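Local coordinates for chitooligosaccharide oxidase (Gibberella zeae, PDB 6Y0R), which oxidises the C1 hydroxyl of chitooligosaccharides to the lactone, using a bicovalently bound FAD and passing the electrons to molecular oxygen to give hydrogen peroxide, at residues 263-267 against 279-283; 284-290 against 305-309. All blocks are in the same frame, centred on the assembly; numbering follows the deposited sequence.

Contact 1. Residues 263-267 against 279-283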
# COMPACT_ATOMS: atom_id res chain seq x y z
N ALA A 263 -14.90 8.81 13.39
CA ALA A 263 -14.34 8.55 12.05
C ALA A 263 -13.33 9.65 11.66
O ALA A 263 -12.45 9.38 10.85
CB ALA A 263 -15.45 8.45 11.03
N GLU A 264 -13.52 10.89 12.16
CA GLU A 264 -12.62 12.02 11.82
C GLU A 264 -11.18 11.80 12.30
O GLU A 264 -10.33 12.61 11.86
CB GLU A 264 -13.18 13.30 12.47
CG GLU A 264 -14.38 13.83 11.73
CD GLU A 264 -15.68 13.06 11.91
OE1 GLU A 264 -15.84 12.36 12.94
OE2 GLU A 264 -16.53 13.15 11.00
N ILE A 265 -10.91 10.82 13.19
CA ILE A 265 -9.52 10.56 13.65
C ILE A 265 -8.98 9.31 12.93
O ILE A 265 -9.64 8.31 12.94
CB ILE A 265 -9.43 10.35 15.16
CG1 ILE A 265 -9.99 11.50 15.98
CG2 ILE A 265 -8.00 10.04 15.52
CD1 ILE A 265 -10.04 11.20 17.41
N THR A 266 -7.79 9.41 12.35
CA THR A 266 -6.97 8.26 11.93
C THR A 266 -5.63 8.43 12.64
O THR A 266 -5.09 9.54 12.61
CB THR A 266 -6.87 8.12 10.41
OG1 THR A 266 -8.17 7.96 9.81
CG2 THR A 266 -6.00 6.94 10.04
N MET A 267 -5.15 7.41 13.34
CA MET A 267 -3.88 7.59 14.04
C MET A 267 -3.17 6.27 14.21
O MET A 267 -3.77 5.18 13.98
CB MET A 267 -4.08 8.25 15.41
CG MET A 267 -4.84 7.47 16.39
SD MET A 267 -4.97 8.56 17.89
CE MET A 267 -3.37 9.32 17.91
N ASP A 279 1.06 9.44 16.24
CA ASP A 279 0.86 10.50 15.21
C ASP A 279 -0.45 10.22 14.49
O ASP A 279 -0.87 9.07 14.37
CB ASP A 279 2.01 10.66 14.24
CG ASP A 279 2.09 9.54 13.28
OD1 ASP A 279 2.71 8.52 13.66
OD2 ASP A 279 1.54 9.73 12.13
N GLY A 280 -1.12 11.28 14.06
CA GLY A 280 -2.39 11.08 13.37
C GLY A 280 -2.88 12.35 12.71
O GLY A 280 -2.17 13.38 12.75
N ALA A 281 -4.07 12.27 12.16
CA ALA A 281 -4.76 13.43 11.56
C ALA A 281 -6.21 13.43 11.98
O ALA A 281 -6.82 12.39 12.11
CB ALA A 281 -4.66 13.42 10.06
N TYR A 282 -6.75 14.64 12.11
CA TYR A 282 -8.14 14.85 12.57
C TYR A 282 -8.84 15.79 11.58
O TYR A 282 -8.38 16.91 11.36
CB TYR A 282 -8.12 15.43 13.97
CG TYR A 282 -9.49 15.82 14.49
CD1 TYR A 282 -10.31 14.86 15.05
CD2 TYR A 282 -9.92 17.13 14.46
CE1 TYR A 282 -11.57 15.16 15.55
CE2 TYR A 282 -11.18 17.45 14.95
CZ TYR A 282 -12.00 16.48 15.50
OH TYR A 282 -13.24 16.80 15.98
N ILE A 283 -9.94 15.35 10.99
CA ILE A 283 -10.70 16.23 10.07
C ILE A 283 -11.47 17.22 10.95
O ILE A 283 -12.47 16.86 11.60
CB ILE A 283 -11.60 15.44 9.13
CG1 ILE A 283 -10.79 14.47 8.28
CG2 ILE A 283 -12.40 16.38 8.23
CD1 ILE A 283 -11.65 13.43 7.67

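Contact 2. Residues 284-290 against 305-309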
# COMPACT_ATOMS: atom_id res chain seq x y z
N GLY A 284 -10.98 18.43 11.01
CA GLY A 284 -11.51 19.48 11.89
C GLY A 284 -10.38 20.31 12.46
O GLY A 284 -9.21 20.13 12.06
N ASP A 285 -10.72 21.24 13.35
CA ASP A 285 -9.72 22.20 13.86
C ASP A 285 -9.03 21.74 15.15
O ASP A 285 -9.36 20.70 15.74
CB ASP A 285 -10.33 23.59 14.03
CG ASP A 285 -11.40 23.71 15.09
OD1 ASP A 285 -11.43 22.91 16.02
OD2 ASP A 285 -12.15 24.71 15.00
N GLU A 286 -8.04 22.51 15.55
CA GLU A 286 -7.16 22.10 16.66
C GLU A 286 -7.96 21.98 17.96
O GLU A 286 -7.77 21.00 18.73
CB GLU A 286 -6.00 23.07 16.81
CG GLU A 286 -5.08 22.65 17.93
CD GLU A 286 -3.75 23.37 17.99
OE1 GLU A 286 -3.47 24.18 17.08
OE2 GLU A 286 -2.96 23.08 18.90
N ALA A 287 -8.81 22.97 18.26
CA ALA A 287 -9.57 22.94 19.53
C ALA A 287 -10.40 21.65 19.62
O ALA A 287 -10.41 21.02 20.70
CB ALA A 287 -10.42 24.19 19.65
N SER A 288 -11.05 21.26 18.51
CA SER A 288 -11.92 20.07 18.42
C SER A 288 -11.06 18.81 18.59
O SER A 288 -11.49 17.89 19.29
CB SER A 288 -12.68 20.03 17.12
OG SER A 288 -13.63 21.08 17.05
N LEU A 289 -9.87 18.80 17.97
CA LEU A 289 -8.93 17.65 18.10
C LEU A 289 -8.53 17.49 19.57
O LEU A 289 -8.54 16.36 20.12
CB LEU A 289 -7.73 17.88 17.19
CG LEU A 289 -6.64 16.81 17.19
CD1 LEU A 289 -5.59 17.09 18.23
CD2 LEU A 289 -7.22 15.41 17.34
N ARG A 290 -8.14 18.59 20.23
CA ARG A 290 -7.72 18.53 21.64
C ARG A 290 -8.87 18.00 22.50
O ARG A 290 -8.59 17.17 23.38
CB ARG A 290 -7.18 19.90 22.06
CG ARG A 290 -5.83 20.21 21.43
CD ARG A 290 -5.19 21.47 21.98
NE ARG A 290 -3.95 21.76 21.32
CZ ARG A 290 -2.78 21.24 21.64
NH1 ARG A 290 -2.68 20.38 22.64
NH2 ARG A 290 -1.70 21.61 20.99
N VAL A 305 -0.12 16.95 23.83
CA VAL A 305 -0.46 16.85 22.39
C VAL A 305 0.14 18.06 21.70
O VAL A 305 -0.15 19.19 22.16
CB VAL A 305 -1.98 16.81 22.22
CG1 VAL A 305 -2.40 16.84 20.77
CG2 VAL A 305 -2.56 15.59 22.92
N THR A 306 0.89 17.84 20.64
CA THR A 306 1.26 18.91 19.68
C THR A 306 0.34 18.77 18.47
O THR A 306 0.03 17.65 18.09
CB THR A 306 2.74 18.90 19.31
OG1 THR A 306 3.03 17.69 18.62
CG2 THR A 306 3.65 19.05 20.52
N ALA A 307 -0.10 19.86 17.89
CA ALA A 307 -1.11 19.81 16.81
C ALA A 307 -1.09 21.09 16.00
O ALA A 307 -0.87 22.22 16.56
CB ALA A 307 -2.48 19.56 17.37
N THR A 308 -1.35 20.94 14.72
CA THR A 308 -1.38 22.07 13.78
C THR A 308 -2.52 21.86 12.80
O THR A 308 -2.58 20.79 12.19
CB THR A 308 -0.06 22.25 13.05
OG1 THR A 308 1.02 22.39 13.98
CG2 THR A 308 -0.11 23.44 12.13
N THR A 309 -3.36 22.88 12.63
CA THR A 309 -4.41 22.83 11.61
C THR A 309 -3.86 23.40 10.30
O THR A 309 -3.38 24.59 10.30
CB THR A 309 -5.67 23.55 12.07
OG1 THR A 309 -6.07 23.01 13.32
CG2 THR A 309 -6.81 23.42 11.09
O HOH W 1 -3.58 25.03 14.45

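Contact 1. Residues 263-267 against 279-283
Thr266 and Ala281 form the hydrogen-bonded pair at the middle of this antiparallel ladder, where strand 265-267 runs beside strand 279-283 at 168°, the axes 4.7 Å apart. Thr266 N donates to Ala281 O at 3.1 Å, and Ala281 N returns the bond to Thr266 O at 2.9 Å. Non-hydrogen-bonded pairs flank this one: Ile265 with Tyr282 and Met267 with Gly280. Beyond them, Ile283 N reaches Glu264 O at 2.9 Å, a more bent bond (144° at the oxygen) that carries the pairing to the residue just before the strand. The same oxygen also receives a CA-H...O contact from Tyr282 CA at 3.2 Å.

The CA atoms come closest at Gly280 and Met267, 3.9 Å apart; Gly280, with no side chain, lets the strands approach closely there. On the face shared by Ile265, Met267 and Tyr282, Tyr282 CD1 lies 3.5 Å from Ile265 CG1, which meets the ring at its edge, in plane. The ring reaches this place because Tyr282 CG stands anti to the backbone N (chi1 174°), and its CE1 also touches Glu264 CB at 3.9 Å. Glu264 and Ile283 cross at about a right angle, CG against CB; the bend at Glu264 chi2 then carries the carboxylate away to a salt bridge with Lys174.

Thr266 and Ala281 share the other face, covered by Tyr168 and Met170, and Thr266 OG1 bonds to Arg173 N. The hairpin 265-272/275-283 lies inside a seven-stranded antiparallel sheet, with strand 371-378 beside its first arm and strand 233-239 beside its second, while helix 286-300 packs on the Tyr282 face.

Contact 2. Residues 284-290 against 305-309
Arg290 stretches from the helix to the strand and hooks Val305 O with the end of its guanidinium: NH1 donates at 2.8 Å, and NH2 adds a weak bond at 3.1 Å. NH1 comes from above the carbonyl plane, 38° out of it, as the arginine and valine side chains slide past each other in opposite directions.

One turn earlier, Glu286 fixes the rotation of that group. Its OE2 takes both NE (2.9 Å) and NH2 (2.8 Å) of Arg290 in a side-on salt bridge, lying nearly in the guanidinium plane and offering NE its anti lone pair. With CG anti to the backbone N (chi1 -179°) and the chain extended, the glutamate lies across Ala307, its carboxylate close to Ala307 O. Two acceptors meet there without a bond, a proximity the adjacent guanidinium would be expected to ease. Glu286 OE1 also accepts from a water whose oxygen takes the hydrogen of Thr309 N, bridging helix and strand.

Beneath these polar groups, Leu289 CD1 touches both Val305 CG1 and Ala307 CB, 4.1 Å from each. Thr309 sits by the start of the helix, its OG1 bonded to Thr234 OG1 and 3.5 Å from Glu286 CB. Asp285 caps that helix: its OD1 accepts from Ser288 N nearly along the C-O axis and from Ser288 OG above the carboxylate plane.

The helix, laid at 148° over the outermost strand with an apolar strip inside and a salt-bridged polar rim at the surface, belongs to a beta-alpha-beta crossover within the antiparallel sheet: it links parallel strands 275-283 and 305-310, skipping strand 233-239 between them.

From the N terminus, the chain enters contact 1 at 263-267, follows strand 265-272 and returns along strand 275-283, closing a hairpin at 279-283. Contact 2 opens at the next residue, Gly284: helix 286-300 turns back over the sheet, and the chain re-enters at 305-309, closing a second loop. The two loops are therefore in series, neither nested nor crossed. Strand 233-239, earlier in the chain, lies between strands 275-283 and 305-310, so the helix bridges over it. The contacts meet where Tyr282 packs on the helix, its OH 3.5 Å from Ser288 CB, joining the interior hairpin to the helix above the sheet's edge strand.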